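Local coordinates for ethylbenzene dehydrogenase alpha-subunit (Aromatoleum aromaticum, PDB 2IVF), which binds molybdenum, two pterin dinucleotide-type ligands and an iron/sulfur cluster as the alpha-subunit of an enzyme of the molybdopterin oxidoreductase family, at residues Ser263-Leu268 with Asn286-Ala291; Gly275-Val280 with Ala292-Pro297; Asp242-Ala247 with Arg439-Ile444; Ala478-Tyr483 with Pro664-Pro669. All coordinates share one frame; numbering follows the deposited sequence.

Contact 1: residues Ser263-Leu268 with Asn286-Ala291; sequences SSYHFL and NPTTPA. With MGD (2-amino-5,6-dimercapto-7-methyl-3,7,8a,9-tetrahydro-8-oxa-1,3,9,10-tetraaza-anthracen-4-one guanosine dinucleotide), chain M.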
# COMPACT_ATOMS: atom_id res chain seq x y z
N SER A 263 -8.42 3.29 -1.01
CA SER A 263 -9.28 4.44 -0.75
C SER A 263 -10.72 4.14 -1.11
O SER A 263 -11.60 4.76 -0.52
CB SER A 263 -8.83 5.71 -1.49
OG SER A 263 -8.82 5.55 -2.88
N SER A 264 -10.95 3.21 -2.04
CA SER A 264 -12.32 2.95 -2.50
C SER A 264 -12.72 1.50 -2.53
O SER A 264 -13.82 1.16 -2.96
CB SER A 264 -12.58 3.66 -3.80
OG SER A 264 -12.58 5.07 -3.56
N TYR A 265 -11.86 0.65 -2.01
CA TYR A 265 -12.16 -0.78 -1.84
C TYR A 265 -13.55 -0.99 -1.21
O TYR A 265 -14.29 -1.95 -1.55
CB TYR A 265 -11.11 -1.38 -0.92
CG TYR A 265 -11.24 -2.84 -0.57
CD1 TYR A 265 -12.02 -3.25 0.47
CD2 TYR A 265 -10.44 -3.78 -1.19
CE1 TYR A 265 -12.11 -4.56 0.83
CE2 TYR A 265 -10.50 -5.13 -0.80
CZ TYR A 265 -11.31 -5.50 0.22
OH TYR A 265 -11.38 -6.79 0.69
N HIS A 266 -13.87 -0.11 -0.27
CA HIS A 266 -15.14 -0.21 0.47
C HIS A 266 -16.37 -0.36 -0.41
O HIS A 266 -17.34 -1.04 -0.02
CB HIS A 266 -15.30 0.99 1.40
CG HIS A 266 -15.59 2.29 0.72
ND1 HIS A 266 -16.87 2.73 0.49
CD2 HIS A 266 -14.77 3.30 0.31
CE1 HIS A 266 -16.83 3.93 -0.06
NE2 HIS A 266 -15.57 4.29 -0.20
N PHE A 267 -16.35 0.26 -1.59
CA PHE A 267 -17.48 0.15 -2.53
C PHE A 267 -17.69 -1.32 -2.95
O PHE A 267 -18.81 -1.76 -3.13
CB PHE A 267 -17.26 1.04 -3.77
CG PHE A 267 -17.45 2.51 -3.50
CD1 PHE A 267 -18.72 3.03 -3.28
CD2 PHE A 267 -16.38 3.38 -3.55
CE1 PHE A 267 -18.92 4.37 -3.05
CE2 PHE A 267 -16.56 4.75 -3.32
CZ PHE A 267 -17.81 5.26 -3.11
N LEU A 268 -16.60 -2.06 -3.07
CA LEU A 268 -16.66 -3.51 -3.32
C LEU A 268 -17.28 -4.27 -2.15
O LEU A 268 -18.23 -5.03 -2.35
CB LEU A 268 -15.29 -4.06 -3.65
CG LEU A 268 -15.25 -5.55 -4.01
CD1 LEU A 268 -16.00 -5.87 -5.36
CD2 LEU A 268 -13.75 -5.99 -4.09
N ASN A 286 -6.05 -14.23 -3.70
CA ASN A 286 -5.26 -13.02 -3.53
C ASN A 286 -5.80 -12.11 -2.40
O ASN A 286 -6.82 -12.44 -1.77
CB ASN A 286 -5.05 -12.34 -4.91
CG ASN A 286 -6.14 -11.34 -5.28
OD1 ASN A 286 -7.13 -11.20 -4.59
ND2 ASN A 286 -5.95 -10.65 -6.42
N PRO A 287 -5.06 -11.08 -2.06
CA PRO A 287 -5.42 -10.22 -0.92
C PRO A 287 -6.78 -9.54 -0.97
O PRO A 287 -7.21 -9.02 0.05
CB PRO A 287 -4.27 -9.20 -0.85
CG PRO A 287 -3.12 -9.95 -1.41
CD PRO A 287 -3.74 -10.72 -2.59
N THR A 288 -7.45 -9.57 -2.13
CA THR A 288 -8.78 -8.95 -2.29
C THR A 288 -9.89 -9.96 -1.95
O THR A 288 -11.06 -9.60 -1.82
CB THR A 288 -8.86 -8.35 -3.69
OG1 THR A 288 -7.80 -7.38 -3.85
CG2 THR A 288 -10.18 -7.65 -3.96
N THR A 289 -9.52 -11.23 -1.78
CA THR A 289 -10.53 -12.27 -1.56
C THR A 289 -11.35 -12.19 -0.29
O THR A 289 -12.35 -12.84 -0.19
CB THR A 289 -9.91 -13.68 -1.69
OG1 THR A 289 -8.84 -13.85 -0.73
CG2 THR A 289 -9.43 -13.88 -3.15
N PRO A 290 -10.92 -11.42 0.71
CA PRO A 290 -11.82 -11.22 1.86
C PRO A 290 -13.13 -10.55 1.54
O PRO A 290 -14.09 -10.70 2.30
CB PRO A 290 -11.00 -10.30 2.77
CG PRO A 290 -9.56 -10.69 2.43
CD PRO A 290 -9.59 -10.83 0.95
N ALA A 291 -13.15 -9.79 0.45
CA ALA A 291 -14.39 -9.25 -0.09
C ALA A 291 -15.13 -10.13 -1.11
O ALA A 291 -16.16 -9.72 -1.62
CB ALA A 291 -14.15 -7.87 -0.68
PB MGD M . -1.88 -5.62 -10.07
O1B MGD M . -1.39 -5.11 -8.76
O2B MGD M . -0.82 -5.97 -11.05
O3B MGD M . -2.91 -4.69 -10.83
O3A MGD M . -3.00 -2.43 -9.66
PA MGD M . -3.94 -3.56 -10.28
O1A MGD M . -4.79 -4.02 -9.18
O2A MGD M . -4.58 -3.06 -11.49
O5' MGD M . -2.79 -6.93 -9.84
C5' MGD M . -2.26 -8.01 -9.06
C4' MGD M . -3.14 -9.25 -9.23
O4' MGD M . -3.02 -9.75 -10.55
C3' MGD M . -2.44 -10.29 -8.39
O3' MGD M . -3.05 -10.26 -7.10
C2' MGD M . -2.74 -11.59 -9.14
O2' MGD M . -3.61 -12.43 -8.34
C1' MGD M . -3.44 -11.12 -10.42
N9 MGD M . -2.94 -11.91 -11.57
C8 MGD M . -1.67 -12.08 -11.97
N7 MGD M . -1.62 -12.82 -13.08
C5 MGD M . -2.90 -13.11 -13.40
C6 MGD M . -3.55 -13.84 -14.39
O6 MGD M . -2.98 -14.47 -15.29
N1 MGD M . -4.95 -13.87 -14.36
C2 MGD M . -5.74 -13.24 -13.38
N2 MGD M . -7.11 -13.35 -13.43
N3 MGD M . -5.10 -12.53 -12.45
C4 MGD M . -3.73 -12.48 -12.44
C10 MGD M . -2.04 -1.79 -10.41
C11 MGD M . -2.16 -0.30 -10.17
O11 MGD M . -2.01 -0.08 -8.83
C12 MGD M . -1.21 0.57 -11.01
S12 MGD M . -0.75 0.13 -12.65
C13 MGD M . -0.71 1.72 -10.47
S13 MGD M . 0.34 2.71 -11.42
C14 MGD M . -1.03 2.12 -9.07
N15 MGD M . 0.13 1.72 -8.23
C16 MGD M . -0.03 1.38 -6.87
C17 MGD M . 1.03 1.15 -6.03
O17 MGD M . 2.22 1.20 -6.44
N18 MGD M . 0.75 0.81 -4.69
C19 MGD M . -0.51 0.74 -4.20
N19 MGD M . -0.67 0.40 -2.90
N20 MGD M . -1.52 0.94 -5.06
C21 MGD M . -1.31 1.28 -6.34
N22 MGD M . -2.38 1.49 -7.21
C23 MGD M . -2.28 1.30 -8.62
O HOH W 1 -8.61 -7.29 1.43

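Contact 2: residues Gly275-Val280 with Ala292-Pro297; sequences GAEVVV and ADLHVP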
# COMPACT_ATOMS: atom_id res chain seq x y z
N GLY A 275 -25.91 -6.86 -2.03
CA GLY A 275 -26.36 -8.06 -2.72
C GLY A 275 -25.58 -8.45 -3.95
O GLY A 275 -25.83 -9.51 -4.53
N ALA A 276 -24.65 -7.60 -4.36
CA ALA A 276 -23.74 -7.93 -5.42
C ALA A 276 -22.90 -9.19 -5.11
O ALA A 276 -22.42 -9.42 -3.99
CB ALA A 276 -22.82 -6.70 -5.80
N GLU A 277 -22.78 -10.05 -6.10
CA GLU A 277 -21.95 -11.22 -5.99
C GLU A 277 -20.56 -10.86 -6.44
O GLU A 277 -20.36 -10.37 -7.54
CB GLU A 277 -22.53 -12.31 -6.86
CG GLU A 277 -21.71 -13.55 -7.02
CD GLU A 277 -22.64 -14.77 -7.34
OE1 GLU A 277 -23.82 -14.55 -7.73
OE2 GLU A 277 -22.22 -15.91 -7.10
N VAL A 278 -19.58 -11.09 -5.58
CA VAL A 278 -18.21 -10.64 -5.86
C VAL A 278 -17.34 -11.82 -6.16
O VAL A 278 -17.21 -12.76 -5.36
CB VAL A 278 -17.64 -9.82 -4.69
CG1 VAL A 278 -16.15 -9.50 -4.92
CG2 VAL A 278 -18.54 -8.52 -4.44
N VAL A 279 -16.72 -11.74 -7.33
CA VAL A 279 -15.87 -12.76 -7.85
C VAL A 279 -14.45 -12.21 -8.06
O VAL A 279 -14.28 -11.16 -8.68
CB VAL A 279 -16.36 -13.29 -9.16
CG1 VAL A 279 -15.43 -14.44 -9.61
CG2 VAL A 279 -17.88 -13.68 -9.02
N VAL A 280 -13.46 -12.92 -7.54
CA VAL A 280 -12.05 -12.56 -7.78
C VAL A 280 -11.51 -13.63 -8.66
O VAL A 280 -11.53 -14.80 -8.28
CB VAL A 280 -11.22 -12.43 -6.47
CG1 VAL A 280 -9.73 -12.33 -6.74
CG2 VAL A 280 -11.69 -11.20 -5.63
N ALA A 292 -14.64 -11.33 -1.38
CA ALA A 292 -15.17 -12.14 -2.46
C ALA A 292 -16.06 -13.28 -2.00
O ALA A 292 -15.79 -13.96 -1.00
CB ALA A 292 -14.03 -12.68 -3.32
N ASP A 293 -17.13 -13.50 -2.75
CA ASP A 293 -17.96 -14.70 -2.63
C ASP A 293 -17.30 -15.92 -3.29
O ASP A 293 -17.51 -17.06 -2.87
CB ASP A 293 -19.34 -14.45 -3.23
CG ASP A 293 -20.09 -13.38 -2.49
OD1 ASP A 293 -20.32 -13.53 -1.27
OD2 ASP A 293 -20.42 -12.37 -3.14
N LEU A 294 -16.53 -15.67 -4.34
CA LEU A 294 -15.97 -16.69 -5.16
C LEU A 294 -14.60 -16.29 -5.55
O LEU A 294 -14.35 -15.13 -5.88
CB LEU A 294 -16.79 -16.82 -6.46
CG LEU A 294 -18.17 -17.51 -6.35
CD1 LEU A 294 -18.92 -17.37 -7.66
CD2 LEU A 294 -17.94 -18.97 -6.03
N HIS A 295 -13.73 -17.25 -5.50
CA HIS A 295 -12.44 -17.20 -6.15
C HIS A 295 -12.45 -18.11 -7.36
O HIS A 295 -12.72 -19.34 -7.26
CB HIS A 295 -11.38 -17.67 -5.15
CG HIS A 295 -10.02 -17.75 -5.73
ND1 HIS A 295 -9.15 -18.75 -5.38
CD2 HIS A 295 -9.41 -17.02 -6.70
CE1 HIS A 295 -8.02 -18.59 -6.06
NE2 HIS A 295 -8.14 -17.53 -6.85
N VAL A 296 -12.07 -17.54 -8.50
CA VAL A 296 -11.92 -18.31 -9.72
C VAL A 296 -10.41 -18.50 -9.91
O VAL A 296 -9.71 -17.55 -10.25
CB VAL A 296 -12.59 -17.58 -10.91
CG1 VAL A 296 -12.26 -18.29 -12.24
CG2 VAL A 296 -14.14 -17.40 -10.71
N PRO A 297 -9.89 -19.72 -9.62
CA PRO A 297 -8.47 -19.96 -9.49
C PRO A 297 -7.83 -20.27 -10.83
O PRO A 297 -7.31 -21.37 -11.09
CB PRO A 297 -8.40 -21.12 -8.52
CG PRO A 297 -9.61 -21.89 -8.80
CD PRO A 297 -10.67 -20.93 -9.27

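Contact 3: residues Asp242-Ala247 with Arg439-Ile444; sequences DNLLDA and RTCSYI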
# COMPACT_ATOMS: atom_id res chain seq x y z
N ASP A 242 -18.32 4.01 -7.16
CA ASP A 242 -19.70 3.84 -6.67
C ASP A 242 -20.59 3.18 -7.73
O ASP A 242 -21.66 2.70 -7.39
CB ASP A 242 -20.31 5.15 -6.13
CG ASP A 242 -20.33 6.29 -7.17
OD1 ASP A 242 -19.75 6.10 -8.26
OD2 ASP A 242 -20.85 7.40 -6.86
N ASN A 243 -20.09 3.06 -8.97
CA ASN A 243 -20.77 2.30 -10.04
C ASN A 243 -20.96 0.84 -9.63
O ASN A 243 -21.96 0.20 -10.00
CB ASN A 243 -19.97 2.35 -11.33
CG ASN A 243 -20.71 1.74 -12.53
OD1 ASN A 243 -21.86 2.08 -12.80
ND2 ASN A 243 -20.04 0.85 -13.25
N LEU A 244 -20.07 0.32 -8.79
CA LEU A 244 -20.22 -1.06 -8.28
C LEU A 244 -21.50 -1.24 -7.50
O LEU A 244 -22.04 -2.34 -7.43
CB LEU A 244 -19.05 -1.45 -7.37
CG LEU A 244 -17.64 -1.59 -7.91
CD1 LEU A 244 -16.75 -2.23 -6.81
CD2 LEU A 244 -17.61 -2.38 -9.23
N LEU A 245 -22.03 -0.16 -6.92
CA LEU A 245 -23.26 -0.27 -6.18
C LEU A 245 -24.49 -0.52 -7.07
O LEU A 245 -25.56 -0.84 -6.55
CB LEU A 245 -23.46 0.97 -5.38
CG LEU A 245 -22.42 1.19 -4.28
CD1 LEU A 245 -22.62 2.58 -3.66
CD2 LEU A 245 -22.54 0.06 -3.24
N ASP A 246 -24.32 -0.34 -8.38
CA ASP A 246 -25.33 -0.67 -9.36
C ASP A 246 -25.15 -2.01 -10.09
O ASP A 246 -25.95 -2.35 -10.94
CB ASP A 246 -25.39 0.46 -10.39
CG ASP A 246 -26.03 1.72 -9.83
OD1 ASP A 246 -26.98 1.58 -9.04
OD2 ASP A 246 -25.62 2.83 -10.21
N ALA A 247 -24.08 -2.75 -9.76
CA ALA A 247 -23.79 -4.01 -10.36
C ALA A 247 -24.41 -5.10 -9.49
O ALA A 247 -24.61 -4.91 -8.29
CB ALA A 247 -22.28 -4.18 -10.46
N ARG A 439 -26.56 -7.85 -14.16
CA ARG A 439 -25.80 -6.65 -14.47
C ARG A 439 -24.40 -6.78 -13.89
O ARG A 439 -24.19 -6.91 -12.69
CB ARG A 439 -26.53 -5.42 -13.93
CG ARG A 439 -25.87 -4.13 -14.28
CD ARG A 439 -26.00 -3.80 -15.80
NE ARG A 439 -27.37 -3.88 -16.32
CZ ARG A 439 -28.29 -2.92 -16.26
NH1 ARG A 439 -28.04 -1.74 -15.70
NH2 ARG A 439 -29.49 -3.15 -16.77
N THR A 440 -23.41 -6.73 -14.77
CA THR A 440 -22.08 -7.18 -14.46
C THR A 440 -21.06 -6.08 -14.75
O THR A 440 -21.09 -5.47 -15.80
CB THR A 440 -21.72 -8.41 -15.26
OG1 THR A 440 -22.62 -9.50 -14.92
CG2 THR A 440 -20.20 -8.78 -15.05
N CYS A 441 -20.23 -5.82 -13.75
CA CYS A 441 -19.18 -4.82 -13.82
C CYS A 441 -17.92 -5.63 -13.48
O CYS A 441 -17.93 -6.53 -12.59
CB CYS A 441 -19.40 -3.72 -12.78
SG CYS A 441 -18.30 -2.30 -13.03
N SER A 442 -16.85 -5.30 -14.17
CA SER A 442 -15.56 -5.86 -13.91
C SER A 442 -14.56 -4.77 -13.56
O SER A 442 -14.70 -3.57 -13.91
CB SER A 442 -15.06 -6.63 -15.17
OG SER A 442 -15.98 -7.60 -15.58
N TYR A 443 -13.52 -5.17 -12.85
CA TYR A 443 -12.29 -4.38 -12.86
C TYR A 443 -11.18 -5.28 -13.30
O TYR A 443 -10.73 -6.15 -12.56
CB TYR A 443 -11.95 -3.78 -11.49
CG TYR A 443 -10.86 -2.71 -11.59
CD1 TYR A 443 -9.49 -3.05 -11.50
CD2 TYR A 443 -11.19 -1.41 -11.86
CE1 TYR A 443 -8.53 -2.08 -11.63
CE2 TYR A 443 -10.23 -0.43 -11.95
CZ TYR A 443 -8.91 -0.77 -11.84
OH TYR A 443 -7.92 0.20 -12.03
N ILE A 444 -10.75 -5.05 -14.53
CA ILE A 444 -9.56 -5.61 -15.08
C ILE A 444 -8.40 -4.71 -14.71
O ILE A 444 -8.33 -3.56 -15.14
CB ILE A 444 -9.60 -5.64 -16.63
CG1 ILE A 444 -10.90 -6.29 -17.12
CG2 ILE A 444 -8.39 -6.42 -17.15
CD1 ILE A 444 -11.05 -6.26 -18.63

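Contact 4: residues Ala478-Tyr483 with Pro664-Pro669; sequences AFAWAY and PCSGNP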
# COMPACT_ATOMS: atom_id res chain seq x y z
N ALA A 478 -15.41 -1.95 -17.07
CA ALA A 478 -14.31 -2.94 -17.03
C ALA A 478 -13.06 -2.46 -16.31
O ALA A 478 -12.23 -3.25 -16.02
CB ALA A 478 -13.97 -3.43 -18.45
N PHE A 479 -12.90 -1.16 -16.10
CA PHE A 479 -11.70 -0.56 -15.58
C PHE A 479 -11.97 0.94 -15.38
O PHE A 479 -13.08 1.41 -15.60
CB PHE A 479 -10.46 -0.83 -16.45
CG PHE A 479 -10.70 -0.79 -17.94
CD1 PHE A 479 -10.98 0.39 -18.62
CD2 PHE A 479 -10.57 -1.96 -18.69
CE1 PHE A 479 -11.16 0.39 -19.99
CE2 PHE A 479 -10.73 -1.96 -20.06
CZ PHE A 479 -11.04 -0.80 -20.71
N ALA A 480 -10.95 1.69 -14.95
CA ALA A 480 -11.08 3.10 -14.70
C ALA A 480 -9.99 3.85 -15.45
O ALA A 480 -9.03 4.31 -14.85
CB ALA A 480 -10.98 3.37 -13.23
N TRP A 481 -10.16 4.00 -16.75
CA TRP A 481 -9.11 4.53 -17.60
C TRP A 481 -9.59 5.72 -18.41
O TRP A 481 -9.03 6.03 -19.43
CB TRP A 481 -8.68 3.38 -18.50
CG TRP A 481 -7.30 3.42 -18.98
CD1 TRP A 481 -6.88 3.17 -20.25
CD2 TRP A 481 -6.13 3.68 -18.21
NE1 TRP A 481 -5.51 3.28 -20.33
CE2 TRP A 481 -5.03 3.59 -19.09
CE3 TRP A 481 -5.90 3.98 -16.88
CZ2 TRP A 481 -3.75 3.80 -18.67
CZ3 TRP A 481 -4.60 4.17 -16.46
CH2 TRP A 481 -3.55 4.09 -17.35
N ALA A 482 -10.69 6.33 -17.99
CA ALA A 482 -11.14 7.61 -18.53
C ALA A 482 -10.63 8.70 -17.60
O ALA A 482 -10.83 8.64 -16.40
CB ALA A 482 -12.65 7.63 -18.61
N TYR A 483 -9.95 9.70 -18.14
CA TYR A 483 -9.52 10.81 -17.30
C TYR A 483 -9.19 12.03 -18.14
O TYR A 483 -8.94 11.88 -19.33
CB TYR A 483 -8.29 10.42 -16.48
CG TYR A 483 -7.16 9.74 -17.24
CD1 TYR A 483 -6.15 10.48 -17.88
CD2 TYR A 483 -7.07 8.35 -17.27
CE1 TYR A 483 -5.09 9.83 -18.57
CE2 TYR A 483 -6.03 7.69 -17.94
CZ TYR A 483 -5.05 8.42 -18.59
OH TYR A 483 -4.07 7.68 -19.21
N PRO A 664 -6.79 12.80 -11.02
CA PRO A 664 -7.79 11.72 -10.86
C PRO A 664 -8.24 11.11 -12.21
O PRO A 664 -8.10 11.72 -13.30
CB PRO A 664 -8.97 12.46 -10.23
CG PRO A 664 -8.87 13.80 -10.83
CD PRO A 664 -7.43 14.11 -10.92
N CYS A 665 -8.86 9.94 -12.12
CA CYS A 665 -9.57 9.38 -13.22
C CYS A 665 -11.01 9.15 -12.75
O CYS A 665 -11.43 9.64 -11.69
CB CYS A 665 -8.90 8.09 -13.63
SG CYS A 665 -8.94 6.83 -12.33
N SER A 666 -11.78 8.42 -13.56
CA SER A 666 -13.16 8.11 -13.23
C SER A 666 -13.39 7.50 -11.84
O SER A 666 -14.43 7.76 -11.23
CB SER A 666 -13.75 7.17 -14.30
OG SER A 666 -13.03 5.97 -14.37
N GLY A 667 -12.42 6.71 -11.36
CA GLY A 667 -12.61 5.91 -10.15
C GLY A 667 -12.95 6.76 -8.95
O GLY A 667 -13.96 6.53 -8.31
N ASN A 668 -12.09 7.75 -8.66
CA ASN A 668 -12.30 8.71 -7.59
C ASN A 668 -12.27 10.05 -8.30
O ASN A 668 -11.22 10.66 -8.42
CB ASN A 668 -11.18 8.67 -6.56
CG ASN A 668 -11.23 7.49 -5.63
OD1 ASN A 668 -11.94 6.48 -5.83
ND2 ASN A 668 -10.47 7.62 -4.54
N PRO A 669 -13.42 10.47 -8.85
CA PRO A 669 -13.48 11.50 -9.88
C PRO A 669 -13.51 12.96 -9.37
O PRO A 669 -14.42 13.75 -9.70
CB PRO A 669 -14.74 11.14 -10.63
CG PRO A 669 -15.64 10.57 -9.56
CD PRO A 669 -14.77 9.93 -8.52

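Contact 1: residues Ser263-Leu268 with Asn286-Ala291
Y265 and L268 of helix 265-274 pack against T288 and A291, which lie in a type I beta turn (N286 to T289) and the 3-10 segment that follows it. The CA-CB bond of Y265 points toward 286-291, and CG lies anti to the backbone N (chi1 179°). The phenol end approaches A291 obliquely, OH lying 3.3 Å and CZ 3.8 Å from A291 CB. Farther along the ring, CE2 is 4.1 Å from T288 CG2, which also approaches obliquely, and the two side chains slide past each other in opposite directions. L268 crosses T288 at about a right angle; its CD2 is 3.9 Å from both T288 CG2 and A291 CB. T288 thus gives its methyl to this apolar cluster, while its OG1 is hydrogen-bonded to N256 and S258. A water bridges the two segments, donating to Y265 OH (2.9 Å) and to P287 O (2.6 Å). The same turn reaches MGD through N286. Its OD1 accepts from T288 N at 3.0 Å in an Asx turn, the donor standing 51° out of the carbonyl plane, and its ND2 donates to O3' of MGD over 3.0 Å, with an angle of 143° at the hydrogen.

Contact 2: residues Gly275-Val280 with Ala292-Pro297
D293 holds CG beside its own backbone N and anti to the carbonyl carbon (chi1 -63°), and from there its OD2 takes a nearly straight hydrogen bond from V278 N (2.9 Å, 171° at the hydrogen), met on the anti side of the carboxylate. The neighbouring peptide is gripped as well: V278 O accepts from D293 N at 2.7 Å and from L294 N at 3.2 Å. OD2 also forms a salt bridge with R317 of the beta-subunit, and OD1 one with R272. Two arginines therefore probably stabilise the negative charge of this buried acid. Beyond D293 the segments run as neighbouring parallel strands, their axes 30° apart. Here 294-296 is the outermost strand, within this chain, of a four-stranded parallel sheet and borders 277-281. Together with L294 N to V278 O, the bonds V280 N to L294 O (2.9 Å) and V296 N to V280 O (2.8 Å) pair V279 with L294 and V280 with H295. V279 and L294 lie side by side, pointing the same way, on the face that helix 425-437 covers through L427 and L431. V279 CG1 presses on V296 CG2 at 3.4 Å, tighter than normal carbon contact. On this helix-covered side the carboxylate of E277 passes L294 CD1 and forms a salt bridge with K434. On the face carrying V280, CG2 of that valine meets A292 CB at 3.6 Å. The H295 ring turns an edge to the backbone, with CD2 3.5 Å from V280 O, while its NE2 bonds to A282 O.

Contact 3: residues Asp242-Ala247 with Arg439-Ile444
C441 is the hub of the contact, touched by three residues of 242-247. With SG anti to its backbone N (chi1 -169°), the sulfur stands 3.6 Å from N243 ND2 and 3.9 Å from L244 CD2, while C441 CB meets A247 CB at 3.7 Å. Toward the start of the strand the contact passes to backbone atoms: R439 CG lies 3.8 Å from D246 O, and R439 O is 3.7 Å from A247 C. No hydrogen bond joins the two segments, so the contact is van der Waals in character. It sets the end of a 3-10 segment against 440-444, an outermost strand of the four-stranded parallel sheet within this chain; the segment leads into the adjacent strand 249-253, to which C441 is hydrogen-bonded through L249 and F251. Successive bonds from L245 N to D242 O and D246 N to N243 O, each 2.9 Å, and from A247 N to L244 O shape that segment. Further out, the N243 amide is held at both ends, ND2 by T476 O and OD1 by G475 N, which fixes the group beside the sulfur. R439 reaches the same loop through NH1 to P474 O, and L244 packs on L268 of helix 265-274.

Contact 4: residues Ala478-Tyr483 with Pro664-Pro669
The irregular loop 478-483, which brings W481 near the molybdenum, meets a second irregular loop, 664-669, and one main-chain hydrogen bond joins them: S666 N donates to A482 O at 3.0 Å. The donor lies almost straight out from the carbonyl, with a C=O...N angle of 171°, although the angle at the hydrogen is only 143°. Side chains pack around this bond. C665 CB leans on the same carbonyl, 3.4 Å from A482 O, and on Y483, whose CB is 3.7 Å away; Y483 CB also lies 3.4 Å from P664 O. The sulfur of C665, set between backbone N and carbonyl carbon (chi1 63°), passes 4.1 Å from A480 CB and accepts a weak hydrogen bond from G667 N within its own loop. S666 OG also comes to 3.5 Å from A480 CB, and the hydroxyl is bonded to Y239 O. The CA-CB bond of W481 points away from 664-669. One face of its indole carries Y483 CE2, 3.8 Å above the plane and toward the rim, and the indole also stacks on H236. The W481 side chain comes within about 6 Å of the molybdenum, so 664-669 packs against a loop that borders the metal site of this molybdopterin oxidoreductase.

Contacts 1, 2 and 3 form one continuous block about the four-stranded parallel sheet: centres of contacts 1 and 2 are 11 Å apart, those of 2 and 3 are 12 Å apart. L268 of contact 1 touches both neighbours, its CD1 3.7 Å from V278 CG1 and its CA 3.7 Å from L244 CD1. Contact 4 adjoins contact 3 through I444 and Y443, and contact 1 through N668. I444 N probably bonds to A478 O at 2.8 Å, and N668 reaches the hydroxyls of S263 and S264, OD1 lying 2.8 Å from S264 OG. The ligands divide accordingly: contact 1 bonds MGD directly, V280 of contact 2 stays about 6 Å from it, and W481 of contact 4 comes within about 6 Å of the molybdenum.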